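Local structure of A-type flavoprotein (Giardia intestinalis, 2Q9U) at residues Thr109-Cys112 and Gln113-Leu116; His191-His194 and Leu195-Glu198; Thr269-Arg272 and Met273-Leu277. The protein scavenges dioxygen as a flavodiiron protein, its FMN probably passing electrons to a mu-oxo-diiron centre where oxygen would be reduced. One frame throughout, in Å; residues are numbered along the deposited sequence.

Contact 1: Thr109-Cys112 and Gln113-Leu116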
loop_
_atom_site.group_PDB
_atom_site.type_symbol
_atom_site.label_atom_id
_atom_site.label_comp_id
_atom_site.label_asym_id
_atom_site.label_seq_id
_atom_site.Cartn_x
_atom_site.Cartn_y
_atom_site.Cartn_z
ATOM N N THR A 109 -10.507 -38.138 9.121
ATOM C CA THR A 109 -11.925 -38.471 9.054
ATOM C C THR A 109 -12.341 -38.607 7.582
ATOM O O THR A 109 -11.615 -38.205 6.671
ATOM C CB THR A 109 -12.790 -37.369 9.701
ATOM O OG1 THR A 109 -12.582 -36.142 8.996
ATOM C CG2 THR A 109 -12.467 -37.178 11.203
ATOM N N LYS A 110 -13.526 -39.154 7.363
ATOM C CA LYS A 110 -14.027 -39.360 6.012
ATOM C C LYS A 110 -14.188 -38.029 5.264
ATOM O O LYS A 110 -13.773 -37.897 4.099
ATOM C CB LYS A 110 -15.341 -40.138 6.043
ATOM C CG LYS A 110 -15.924 -40.423 4.653
ATOM C CD LYS A 110 -14.924 -41.086 3.711
ATOM C CE LYS A 110 -15.023 -42.599 3.719
ATOM N NZ LYS A 110 -13.988 -43.199 2.819
ATOM N N LYS A 111 -14.744 -37.035 5.950
ATOM C CA LYS A 111 -14.929 -35.725 5.338
ATOM C C LYS A 111 -13.582 -35.113 4.939
ATOM O O LYS A 111 -13.448 -34.544 3.852
ATOM C CB LYS A 111 -15.734 -34.807 6.252
ATOM C CG LYS A 111 -16.084 -33.480 5.610
ATOM C CD LYS A 111 -17.024 -33.657 4.399
ATOM C CE LYS A 111 -18.464 -33.733 4.843
ATOM N NZ LYS A 111 -19.354 -33.736 3.665
ATOM N N CYS A 112 -12.585 -35.261 5.811
ATOM C CA CYS A 112 -11.251 -34.741 5.512
ATOM C C CYS A 112 -10.649 -35.456 4.300
ATOM O O CYS A 112 -10.158 -34.806 3.396
ATOM C CB CYS A 112 -10.330 -34.773 6.735
ATOM S SG CYS A 112 -8.755 -33.917 6.454
ATOM N N GLN A 113 -10.738 -36.782 4.255
ATOM C CA GLN A 113 -10.238 -37.537 3.100
ATOM C C GLN A 113 -10.881 -37.103 1.772
ATOM O O GLN A 113 -10.175 -36.871 0.793
ATOM C CB GLN A 113 -10.416 -39.044 3.304
ATOM C CG GLN A 113 -9.956 -39.894 2.091
ATOM C CD GLN A 113 -10.630 -41.252 2.064
ATOM O OE1 GLN A 113 -11.816 -41.373 2.384
ATOM N NE2 GLN A 113 -9.867 -42.292 1.715
ATOM N N GLU A 114 -12.205 -36.981 1.756
ATOM C CA GLU A 114 -12.933 -36.483 0.578
ATOM C C GLU A 114 -12.403 -35.128 0.087
ATOM O O GLU A 114 -12.193 -34.930 -1.114
ATOM C CB GLU A 114 -14.428 -36.396 0.899
ATOM C CG GLU A 114 -15.047 -37.798 1.007
ATOM C CD GLU A 114 -16.469 -37.832 1.541
ATOM O OE1 GLU A 114 -16.946 -36.840 2.134
ATOM O OE2 GLU A 114 -17.120 -38.885 1.350
ATOM N N HIS A 115 -12.169 -34.206 1.024
ATOM C CA HIS A 115 -11.696 -32.868 0.678
ATOM C C HIS A 115 -10.228 -32.890 0.223
ATOM O O HIS A 115 -9.882 -32.230 -0.759
ATOM C CB HIS A 115 -11.945 -31.861 1.824
ATOM C CG HIS A 115 -13.397 -31.552 2.065
ATOM N ND1 HIS A 115 -13.836 -30.856 3.172
ATOM C CD2 HIS A 115 -14.513 -31.880 1.364
ATOM C CE1 HIS A 115 -15.156 -30.757 3.139
ATOM N NE2 HIS A 115 -15.591 -31.367 2.050
ATOM N N LEU A 116 -9.370 -33.642 0.926
ATOM C CA LEU A 116 -7.973 -33.796 0.514
ATOM C C LEU A 116 -7.852 -34.356 -0.914
ATOM O O LEU A 116 -7.045 -33.890 -1.727
ATOM C CB LEU A 116 -7.206 -34.736 1.481
ATOM C CG LEU A 116 -6.847 -34.193 2.859
ATOM C CD1 LEU A 116 -6.352 -35.339 3.794
ATOM C CD2 LEU A 116 -5.818 -33.066 2.768
HETATM O O HOH W 1 -17.203 -34.252 1.063
#

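Contact 2: His191-His194 and Leu195-Glu198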
loop_
_atom_site.group_PDB
_atom_site.type_symbol
_atom_site.label_atom_id
_atom_site.label_comp_id
_atom_site.label_asym_id
_atom_site.label_seq_id
_atom_site.Cartn_x
_atom_site.Cartn_y
_atom_site.Cartn_z
ATOM N N HIS A 191 -0.279 -9.593 24.027
ATOM C CA HIS A 191 -0.146 -9.464 22.586
ATOM C C HIS A 191 -0.675 -10.723 21.854
ATOM O O HIS A 191 -1.395 -10.615 20.866
ATOM C CB HIS A 191 1.315 -9.208 22.178
ATOM C CG HIS A 191 1.468 -8.974 20.705
ATOM N ND1 HIS A 191 0.733 -8.017 20.036
ATOM C CD2 HIS A 191 2.238 -9.578 19.769
ATOM C CE1 HIS A 191 1.041 -8.044 18.752
ATOM N NE2 HIS A 191 1.946 -8.984 18.562
ATOM N N VAL A 192 -0.312 -11.900 22.356
ATOM C CA VAL A 192 -0.786 -13.167 21.785
ATOM C C VAL A 192 -2.320 -13.195 21.881
ATOM O O VAL A 192 -3.008 -13.573 20.928
ATOM C CB VAL A 192 -0.186 -14.385 22.492
ATOM C CG1 VAL A 192 -0.698 -15.717 21.807
ATOM C CG2 VAL A 192 1.349 -14.333 22.479
ATOM N N MET A 193 -2.861 -12.745 23.019
ATOM C CA MET A 193 -4.305 -12.754 23.200
ATOM C C MET A 193 -4.988 -11.796 22.264
ATOM O O MET A 193 -6.069 -12.100 21.753
ATOM C CB MET A 193 -4.703 -12.496 24.661
ATOM C CG MET A 193 -4.451 -13.662 25.581
ATOM S SD MET A 193 -5.408 -15.160 25.112
ATOM C CE MET A 193 -7.094 -14.525 25.006
ATOM N N HIS A 194 -4.361 -10.639 22.031
ATOM C CA HIS A 194 -4.874 -9.710 21.013
ATOM C C HIS A 194 -5.020 -10.409 19.654
ATOM O O HIS A 194 -6.065 -10.315 19.007
ATOM C CB HIS A 194 -3.965 -8.478 20.917
ATOM C CG HIS A 194 -4.217 -7.631 19.715
ATOM N ND1 HIS A 194 -5.076 -6.562 19.728
ATOM C CD2 HIS A 194 -3.727 -7.710 18.455
ATOM C CE1 HIS A 194 -5.098 -6.000 18.529
ATOM N NE2 HIS A 194 -4.294 -6.684 17.735
ATOM N N LEU A 195 -3.981 -11.116 19.220
ATOM C CA LEU A 195 -4.028 -11.777 17.906
ATOM C C LEU A 195 -4.951 -12.998 17.928
ATOM O O LEU A 195 -5.583 -13.340 16.907
ATOM C CB LEU A 195 -2.606 -12.153 17.467
ATOM C CG LEU A 195 -1.699 -10.940 17.167
ATOM C CD1 LEU A 195 -0.272 -11.443 16.910
ATOM C CD2 LEU A 195 -2.223 -10.107 15.964
ATOM N N PHE A 196 -5.036 -13.645 19.101
ATOM C CA PHE A 196 -5.935 -14.795 19.306
ATOM C C PHE A 196 -7.382 -14.314 19.102
ATOM O O PHE A 196 -8.190 -14.974 18.446
ATOM C CB PHE A 196 -5.707 -15.350 20.718
ATOM C CG PHE A 196 -6.692 -16.427 21.156
ATOM C CD1 PHE A 196 -7.936 -16.093 21.698
ATOM C CD2 PHE A 196 -6.341 -17.776 21.070
ATOM C CE1 PHE A 196 -8.816 -17.097 22.141
ATOM C CE2 PHE A 196 -7.209 -18.782 21.530
ATOM C CZ PHE A 196 -8.440 -18.437 22.053
ATOM N N LYS A 197 -7.693 -13.142 19.657
ATOM C CA LYS A 197 -9.010 -12.495 19.448
ATOM C C LYS A 197 -9.246 -12.066 18.005
ATOM O O LYS A 197 -10.361 -12.210 17.468
ATOM C CB LYS A 197 -9.187 -11.288 20.371
ATOM C CG LYS A 197 -9.404 -11.654 21.828
ATOM C CD LYS A 197 -9.473 -10.371 22.682
ATOM C CE LYS A 197 -9.475 -10.670 24.164
ATOM N NZ LYS A 197 -9.396 -9.419 25.013
ATOM N N GLU A 198 -8.204 -11.549 17.352
ATOM C CA GLU A 198 -8.373 -11.156 15.953
ATOM C C GLU A 198 -8.697 -12.405 15.111
ATOM O O GLU A 198 -9.531 -12.362 14.186
ATOM C CB GLU A 198 -7.116 -10.441 15.427
ATOM C CG GLU A 198 -7.357 -9.681 14.111
ATOM C CD GLU A 198 -6.089 -9.033 13.598
ATOM O OE1 GLU A 198 -5.138 -9.778 13.294
ATOM O OE2 GLU A 198 -6.042 -7.790 13.513
HETATM O O HOH W 2 -4.157 -6.268 14.949
#

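Contact 3: Thr269-Arg272 and Met273-Leu277. With FMN (flavin mononucleotide), chain F.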
loop_
_atom_site.group_PDB
_atom_site.type_symbol
_atom_site.label_atom_id
_atom_site.label_comp_id
_atom_site.label_asym_id
_atom_site.label_seq_id
_atom_site.Cartn_x
_atom_site.Cartn_y
_atom_site.Cartn_z
ATOM N N THR A 269 -16.536 15.863 6.807
ATOM C CA THR A 269 -17.610 16.303 7.723
ATOM C C THR A 269 -18.255 15.131 8.476
ATOM O O THR A 269 -18.584 15.263 9.668
ATOM C CB THR A 269 -18.689 17.198 7.057
ATOM O OG1 THR A 269 -19.448 16.438 6.113
ATOM C CG2 THR A 269 -18.025 18.420 6.354
ATOM N N THR A 270 -18.437 13.998 7.788
ATOM C CA THR A 270 -18.915 12.775 8.458
ATOM C C THR A 270 -17.888 12.336 9.521
ATOM O O THR A 270 -18.249 11.868 10.618
ATOM C CB THR A 270 -19.213 11.608 7.478
ATOM O OG1 THR A 270 -20.148 12.027 6.477
ATOM C CG2 THR A 270 -19.825 10.420 8.231
ATOM N N HIS A 271 -16.610 12.483 9.184
ATOM C CA HIS A 271 -15.517 12.265 10.151
ATOM C C HIS A 271 -15.595 13.158 11.406
ATOM O O HIS A 271 -15.458 12.665 12.531
ATOM C CB HIS A 271 -14.156 12.423 9.480
ATOM C CG HIS A 271 -13.018 12.194 10.414
ATOM N ND1 HIS A 271 -12.488 10.943 10.639
ATOM C CD2 HIS A 271 -12.350 13.042 11.241
ATOM C CE1 HIS A 271 -11.524 11.033 11.539
ATOM N NE2 HIS A 271 -11.421 12.292 11.919
ATOM N N ARG A 272 -15.801 14.460 11.236
ATOM C CA ARG A 272 -15.911 15.363 12.394
ATOM C C ARG A 272 -17.130 15.033 13.278
ATOM O O ARG A 272 -17.043 15.078 14.507
ATOM C CB ARG A 272 -15.980 16.829 11.969
ATOM C CG ARG A 272 -16.063 17.817 13.159
ATOM C CD ARG A 272 -14.712 17.892 13.865
ATOM N NE ARG A 272 -14.712 18.607 15.155
ATOM C CZ ARG A 272 -15.181 18.132 16.314
ATOM N NH1 ARG A 272 -15.779 16.945 16.396
ATOM N NH2 ARG A 272 -15.073 18.878 17.401
ATOM N N MET A 273 -18.249 14.694 12.656
ATOM C CA MET A 273 -19.415 14.280 13.437
ATOM C C MET A 273 -19.110 12.991 14.202
ATOM O O MET A 273 -19.552 12.813 15.357
ATOM C CB MET A 273 -20.626 14.087 12.554
ATOM C CG MET A 273 -21.143 15.365 11.977
ATOM S SD MET A 273 -22.117 16.241 13.200
ATOM C CE MET A 273 -23.652 15.317 12.999
ATOM N N ALA A 274 -18.361 12.091 13.557
ATOM C CA ALA A 274 -17.922 10.848 14.204
ATOM C C ALA A 274 -17.136 11.138 15.454
ATOM O O ALA A 274 -17.330 10.455 16.470
ATOM C CB ALA A 274 -17.084 9.969 13.240
ATOM N N LEU A 275 -16.249 12.141 15.401
ATOM C CA LEU A 275 -15.450 12.479 16.585
ATOM C C LEU A 275 -16.327 12.979 17.748
ATOM O O LEU A 275 -16.072 12.674 18.913
ATOM C CB LEU A 275 -14.364 13.524 16.245
ATOM C CG LEU A 275 -13.168 13.061 15.399
ATOM C CD1 LEU A 275 -12.357 14.284 14.926
ATOM C CD2 LEU A 275 -12.276 12.084 16.205
ATOM N N ALA A 276 -17.336 13.787 17.435
ATOM C CA ALA A 276 -18.252 14.295 18.470
ATOM C C ALA A 276 -19.052 13.144 19.101
ATOM O O ALA A 276 -19.223 13.086 20.326
ATOM C CB ALA A 276 -19.225 15.364 17.877
ATOM N N LEU A 277 -19.550 12.252 18.256
ATOM C CA LEU A 277 -20.253 11.059 18.732
ATOM C C LEU A 277 -19.351 10.239 19.661
ATOM O O LEU A 277 -19.784 9.747 20.703
ATOM C CB LEU A 277 -20.732 10.206 17.559
ATOM C CG LEU A 277 -21.611 9.016 17.954
ATOM C CD1 LEU A 277 -22.906 9.025 17.179
ATOM C CD2 LEU A 277 -20.904 7.721 17.715
HETATM N N1 FMN F . -24.811 13.540 -2.421
HETATM C C2 FMN F . -26.034 12.966 -2.607
HETATM O O2 FMN F . -26.995 13.334 -1.912
HETATM N N3 FMN F . -26.201 12.006 -3.586
HETATM C C4 FMN F . -25.139 11.576 -4.365
HETATM O O4 FMN F . -25.329 10.623 -5.119
HETATM C C4A FMN F . -23.871 12.154 -4.170
HETATM N N5 FMN F . -22.769 11.795 -4.939
HETATM C C5A FMN F . -21.545 12.415 -4.707
HETATM C C6 FMN F . -20.426 12.064 -5.470
HETATM C C7 FMN F . -19.179 12.673 -5.247
HETATM C C7M FMN F . -18.070 12.403 -6.230
HETATM C C8 FMN F . -19.043 13.649 -4.262
HETATM C C8M FMN F . -17.702 14.249 -3.917
HETATM C C9 FMN F . -20.157 14.005 -3.502
HETATM C C9A FMN F . -21.408 13.397 -3.716
HETATM N N10 FMN F . -22.515 13.749 -2.946
HETATM C C10 FMN F . -23.734 13.153 -3.190
HETATM C "C1'" FMN F . -22.432 14.791 -1.871
HETATM C "C2'" FMN F . -21.762 14.268 -0.602
HETATM O "O2'" FMN F . -22.548 13.278 0.059
HETATM C "C3'" FMN F . -21.462 15.509 0.241
HETATM O "O3'" FMN F . -20.360 16.168 -0.365
HETATM C "C4'" FMN F . -21.113 15.228 1.688
HETATM O "O4'" FMN F . -21.109 16.450 2.414
HETATM C "C5'" FMN F . -19.737 14.588 1.826
HETATM O "O5'" FMN F . -19.564 14.151 3.163
HETATM P P FMN F . -18.090 14.091 3.760
HETATM O O1P FMN F . -18.189 13.237 5.012
HETATM O O2P FMN F . -17.208 13.462 2.720
HETATM O O3P FMN F . -17.569 15.477 4.098
#

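Contact 1: Thr109-Cys112 and Gln113-Leu116
Lys-110 NZ gives a hydrogen bond of 2.9 Å to Gln-113 OE1, one turn further along the start of helix 110-120, and meets that oxygen in its carbonyl plane. The two side chains run side by side; bends at chi2 (53°) and chi3 of the lysine also bring its CD to 3.4 Å from Gln-113 OE1. At the helix start Thr-109 is the N-cap, its OG1 accepting a weak bond from Cys-112 N at 3.3 Å, while Thr-109 O takes Gln-113 N. Glu-114 OE1 receives a hydrogen bond from a water that is also held, weakly, by Lys-111 NZ; directly, Lys-111 NZ and Glu-114 OE1 stay 4.2 Å apart. Further out, Lys-111 CG makes an off-centre CH-pi contact with the His-115 ring, and Lys-111 CD lies 3.6 Å from His-115 NE2. That ring is anchored at ND1 by Asp-155, and Phe-382 of the second subunit meets it too. Cys-112 SG packs on Leu-116 CD1 at 3.9 Å, and Leu-116 and Gln-113 rest on Trp-127, joining helix 110-120 to strand 127-129 of its beta-alpha-beta unit. The lysine bond thus gives the side-chain oxygen OE1 of Gln-113 a charged partner and probably settles which way the amide is turned, whereas the Lys-111 and Glu-114 charges are probably coupled only loosely, through the water.

Contact 2: His191-His194 and Leu195-Glu198
Leu-195 is flanked by two histidines and gives each a different methyl. CD1 reaches the His-191 ring, 3.7 Å from its NE2, with Leu-195 CG over a face of that ring; CD2 lies 3.8 Å from His-194 CD2. The leucine places its fork between them by setting CG beside its own backbone N (chi1 -67°), whereas both histidines set CG opposite their own N, beside the carbonyl carbon. His-191 NE2 is held by Glu-37, and Tyr-177 meets the same ring edge-to-face, so this imidazole is gripped from outside the helix as well.

A second pair lies side by side: Met-193 and Phe-196 point the same way. Bends at chi2 and chi3 curl the methionine back, putting SD 4.7 Å from the centroid of the Phe-196 ring and CE 3.8 Å from Phe-196 CD1, a Met-aromatic contact one helical turn in span. The Phe-196 ring also meets Tyr-246 and Trp-234, and with Lys-197 it packs on Glu-245, which ties this flank of helix 189-204 to helix 236-250 within the beta-lactamase-like part of the chain. The other flank turns to helix 298-306, of the flavodoxin-like part: His-194 and Glu-198 both rest on Leu-303.

There the two side chains are bridged by a water lying in the plane of the His-194 ring at its edge. It is 2.8 Å from His-194 NE2 and donates to Glu-198 OE2, spanning a direct NE2 to OE2 separation of 4.7 Å. Glu-198 OE1 has a weak hydrogen bond to Tyr-33 OH. Lys-197, extended beyond its CG, runs past the carbonyl oxygen of Met-193, its CG 3.4 Å from Met-193 O.

Contact 3: Thr269-Arg272 and Met273-Leu277
Met-273 N binds Thr-269 O at 3.1 Å, closing the first turn of helix 269-283, and Met-273 CG lies 3.4 Å from the same carbonyl oxygen. Beyond CG the methionine bends away to pack on Ile-378, Phe-380 and Leu-389. Ala-274 N bonds to Thr-270 O, and its small CB turns to Phe-347 of the sheet. Leu-275 sets its CD1 3.7 Å from His-271 NE2, approaching the ring obliquely, while His-271 ND1 is held by Glu-292; Leu-275 CB also touches Arg-272 NH1, the arginine folding back at chi2 (73°) to cross the leucine at about a right angle. Ala-276 N, bonded to Arg-272 O, lies at the edge of the guanidinium, where Tyr-7 of the third subunit packs on both residues. Ahead of all this, the helix start grips the FMN phosphate: Thr-269 N and OG1 both donate to O3P at 2.9 Å, and Thr-270 N and OG1 to O1P, OG1 at 2.7 Å. These four are the helix's share; Ser-265, Met-266 and Tyr-267 of the preceding loop also bond FMN, as in the phosphate loop of flavodoxins, and the helix dipole would probably help balance the phosphate charge.

In the fold
The three contacts follow in series along the chain, each within a single helix. Contacts 1 and 2 share the beta-lactamase-like part, on helices 110-120 and 189-204, their centres about 30 Å apart; contact 3 begins helix 269-283, which flanks the five-stranded parallel sheet of the flavodoxin-like part, its centre about 29 Å from that of contact 2. The centres of contacts 1 and 3 are about 51 Å apart, on opposite sides of the chain's centre, with contact 2 touching both parts. Contact 1 nevertheless comes close to flavin: the His-115 side chain is about 9 Å from a bound FMN and meets Phe-382 of the second subunit, consistent with the head-to-tail pairing by which flavodiiron proteins bring one subunit's flavin near another's diiron site.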